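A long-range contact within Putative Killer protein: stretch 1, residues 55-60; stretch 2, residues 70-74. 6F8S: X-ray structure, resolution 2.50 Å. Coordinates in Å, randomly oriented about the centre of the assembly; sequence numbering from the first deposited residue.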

ATOM      1  N   PRO B  55       1.000   5.979 -20.998  1.00 59.61           N
ATOM      2  CA  PRO B  55       1.349   5.787 -22.411  1.00 61.62           C
ATOM      3  C   PRO B  55       2.802   5.300 -22.577  1.00 66.63           C
ATOM      4  O   PRO B  55       3.135   4.622 -23.553  1.00 68.79           O
ATOM      5  CB  PRO B  55       1.132   7.176 -23.018  1.00 61.57           C
ATOM      6  CG  PRO B  55       1.171   8.128 -21.858  1.00 58.31           C
ATOM      7  CD  PRO B  55       0.690   7.384 -20.667  1.00 58.13           C
ATOM      8  N   GLY B  56       3.656   5.611 -21.607  1.00 65.93           N
ATOM      9  CA  GLY B  56       5.003   5.064 -21.592  1.00 65.77           C
ATOM     10  C   GLY B  56       5.084   3.542 -21.521  1.00 65.44           C
ATOM     11  O   GLY B  56       6.125   2.971 -21.817  1.00 66.01           O
ATOM     12  N   ASN B  57       4.000   2.879 -21.116  1.00 61.30           N
ATOM     13  CA  ASN B  57       4.003   1.421 -21.053  1.00 59.21           C
ATOM     14  C   ASN B  57       3.734   0.791 -22.395  1.00 62.55           C
ATOM     15  O   ASN B  57       4.126  -0.354 -22.618  1.00 62.80           O
ATOM     16  CB  ASN B  57       2.971   0.912 -20.053  1.00 55.39           C
ATOM     17  CG  ASN B  57       3.516   0.844 -18.656  1.00 53.93           C
ATOM     18  OD1 ASN B  57       4.670   1.199 -18.410  1.00 49.67           O
ATOM     19  ND2 ASN B  57       2.677   0.415 -17.713  1.00 58.35           N
ATOM     20  N   ARG B  58       3.060   1.543 -23.272  1.00 64.53           N
ATOM     21  CA  ARG B  58       2.607   1.049 -24.576  1.00 67.88           C
ATOM     22  C   ARG B  58       2.099  -0.384 -24.452  1.00 66.10           C
ATOM     23  O   ARG B  58       2.585  -1.279 -25.129  1.00 69.02           O
ATOM     24  CB  ARG B  58       3.736   1.131 -25.616  1.00 73.94           C
ATOM     25  CG  ARG B  58       3.367   1.851 -26.908  1.00 79.11           C
ATOM     26  CD  ARG B  58       4.440   1.649 -27.985  1.00 86.42           C
ATOM     27  NE  ARG B  58       4.095   0.593 -28.942  1.00 98.40           N
ATOM     28  CZ  ARG B  58       4.957  -0.289 -29.460  1.00 98.21           C
ATOM     29  NH1 ARG B  58       6.258  -0.268 -29.136  1.00 91.81           N
ATOM     30  NH2 ARG B  58       4.513  -1.204 -30.318  1.00 97.21           N
ATOM     31  N   LEU B  59       1.134  -0.590 -23.556  1.00 68.78           N
ATOM     32  CA  LEU B  59       0.641  -1.931 -23.245  1.00 67.63           C
ATOM     33  C   LEU B  59       0.107  -2.646 -24.489  1.00 71.08           C
ATOM     34  O   LEU B  59      -0.622  -2.063 -25.294  1.00 70.24           O
ATOM     35  CB  LEU B  59      -0.449  -1.875 -22.167  1.00 59.54           C
ATOM     36  CG  LEU B  59      -0.909  -3.256 -21.692  1.00 61.15           C
ATOM     37  CD1 LEU B  59       0.233  -3.970 -21.021  1.00 64.66           C
ATOM     38  CD2 LEU B  59      -2.077  -3.194 -20.736  1.00 63.29           C
ATOM     39  N   GLU B  60       0.493  -3.909 -24.644  1.00 79.16           N
ATOM     40  CA  GLU B  60       0.011  -4.744 -25.740  1.00 83.35           C
ATOM     41  C   GLU B  60      -0.331  -6.140 -25.240  1.00 81.50           C
ATOM     42  O   GLU B  60       0.050  -6.516 -24.137  1.00 81.67           O
ATOM     43  CB  GLU B  60       1.048  -4.798 -26.869  1.00 81.16           C
ATOM     44  CG  GLU B  60       1.304  -3.426 -27.470  1.00 83.69           C
ATOM     45  CD  GLU B  60       2.429  -3.394 -28.475  1.00 95.50           C
ATOM     46  OE1 GLU B  60       3.097  -4.436 -28.678  1.00 93.52           O
ATOM     47  OE2 GLU B  60       2.653  -2.303 -29.052  1.00 97.67           O
ATOM     48  N   HIS B  70       0.084  -9.921 -21.197  1.00 65.03           N
ATOM     49  CA  HIS B  70       0.297  -8.585 -21.740  1.00 63.37           C
ATOM     50  C   HIS B  70       1.771  -8.236 -21.605  1.00 60.28           C
ATOM     51  O   HIS B  70       2.533  -8.930 -20.929  1.00 59.19           O
ATOM     52  CB  HIS B  70      -0.563  -7.527 -21.032  1.00 63.87           C
ATOM     53  CG  HIS B  70      -1.954  -7.985 -20.712  1.00 69.85           C
ATOM     54  ND1 HIS B  70      -3.036  -7.701 -21.514  1.00 68.37           N
ATOM     55  CD2 HIS B  70      -2.430  -8.708 -19.667  1.00 67.21           C
ATOM     56  CE1 HIS B  70      -4.125  -8.230 -20.981  1.00 70.72           C
ATOM     57  NE2 HIS B  70      -3.785  -8.849 -19.865  1.00 70.98           N
ATOM     58  N   SER B  71       2.175  -7.147 -22.243  1.00 61.95           N
ATOM     59  CA  SER B  71       3.545  -6.691 -22.115  1.00 65.94           C
ATOM     60  C   SER B  71       3.631  -5.169 -22.118  1.00 64.46           C
ATOM     61  O   SER B  71       2.799  -4.486 -22.732  1.00 65.43           O
ATOM     62  CB  SER B  71       4.414  -7.276 -23.232  1.00 60.56           C
ATOM     63  OG  SER B  71       4.126  -6.625 -24.447  1.00 63.12           O
ATOM     64  N   ILE B  72       4.639  -4.648 -21.419  1.00 59.56           N
ATOM     65  CA  ILE B  72       4.888  -3.223 -21.411  1.00 56.88           C
ATOM     66  C   ILE B  72       6.278  -2.937 -21.967  1.00 58.82           C
ATOM     67  O   ILE B  72       7.215  -3.719 -21.788  1.00 61.97           O
ATOM     68  CB  ILE B  72       4.725  -2.627 -20.000  1.00 56.34           C
ATOM     69  CG1 ILE B  72       5.625  -3.336 -19.008  1.00 52.14           C
ATOM     70  CG2 ILE B  72       3.249  -2.717 -19.521  1.00 55.99           C
ATOM     71  CD1 ILE B  72       5.629  -2.683 -17.658  1.00 52.38           C
ATOM     72  N   ARG B  73       6.392  -1.827 -22.684  1.00 63.11           N
ATOM     73  CA  ARG B  73       7.653  -1.421 -23.273  1.00 63.69           C
ATOM     74  C   ARG B  73       8.653  -1.039 -22.188  1.00 63.05           C
ATOM     75  O   ARG B  73       8.325  -0.261 -21.298  1.00 63.71           O
ATOM     76  CB  ARG B  73       7.420  -0.243 -24.225  1.00 68.93           C
ATOM     77  CG  ARG B  73       8.637   0.198 -25.055  1.00 71.95           C
ATOM     78  CD  ARG B  73       8.208   1.149 -26.178  1.00 69.59           C
ATOM     79  NE  ARG B  73       9.305   1.515 -27.070  1.00 67.93           N
ATOM     80  CZ  ARG B  73      10.203   2.463 -26.808  1.00 71.16           C
ATOM     81  NH1 ARG B  73      10.144   3.143 -25.669  1.00 68.59           N
ATOM     82  NH2 ARG B  73      11.171   2.728 -27.679  1.00 72.87           N
ATOM     83  N   VAL B  74       9.855  -1.605 -22.247  1.00 63.77           N
ATOM     84  CA  VAL B  74      10.992  -1.097 -21.475  1.00 64.58           C
ATOM     85  C   VAL B  74      11.828  -0.179 -22.383  1.00 63.19           C
ATOM     86  O   VAL B  74      12.166   0.945 -22.007  1.00 61.17           O
ATOM     87  CB  VAL B  74      11.882  -2.236 -20.907  1.00 65.38           C
ATOM     88  CG1 VAL B  74      13.179  -1.668 -20.333  1.00 63.51           C
ATOM     89  CG2 VAL B  74      11.141  -3.024 -19.840  1.00 54.75           C
TER

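A short strand can hydrogen-bond to an irregular segment entirely through backbone groups while side chains pack around the pairing, and this contact in the Putative Killer protein is a compact example. Residues 70-73 form the end of a strand; the facing segment leaves a 3-10 turn at N57 and runs in roughly the opposite direction, the two end-to-end directions lying 145° apart. Together they bury 433 Å² of surface, both sides summed.

At the start of stretch 2, H70 directs its CA-to-CB bond toward the other segment, but the end of its side chain leads away, and both ring nitrogens are hydrogen-bonded outside the contact. What it offers here is its aliphatic base: H70 CB packs 3.6 Å from L59 CD1. Its backbone contributes a CA-H...O contact, H70 CA lying 3.2 Å from E60 O.

S71 is the centre of the pairing. S71 N donates to E60 O at 2.9 Å, and S71 O accepts from E60 N at 3.1 Å, which makes a single antiparallel bridge. The same S71 O lies 3.4 Å from L59 CA in a further CA-H...O contact. The small side chain suits this buried position, and its OG is satisfied by a hydrogen bond elsewhere in the structure.

I72 brings the apolar surface. I72 CG2 meets L59 CD1 at 3.6 Å and also packs 3.7 Å from N57 ND2. L59, in a chi1 t, chi2 p conformation, starts sideways, yet its end comes nearer to the strand, so that CD1 reaches H70, S71 and I72 in turn. A branched aliphatic residue can do this without bringing a polar group that needs a partner. The amide of N57, though buried, has such partners elsewhere in the structure.

R73 closes the backbone pairing: R73 N donates to N57 O at 2.7 Å, with a nearly straight N-H...O angle of 165°. N57 O also lies 3.2 Å from I72 CA in a CA-H...O contact, so one oxygen engages two successive residues of the strand. The CA-to-CB bond of R73 points toward stretch 1, and its extended side chain passes R58, with R73 CD 3.8 Å from R58 NH1. The two like charges come close, R58 NH1 to R73 NE being 4.1 Å, but within stretch 1, R58 NH2 forms a salt bridge with E60 OE2 at 2.5 Å, which offsets the charge of R58; the carboxylate does not reach R73. Long, flexible side chains suit this more exposed margin.

V74 points away and takes no part; the contact ends with R73.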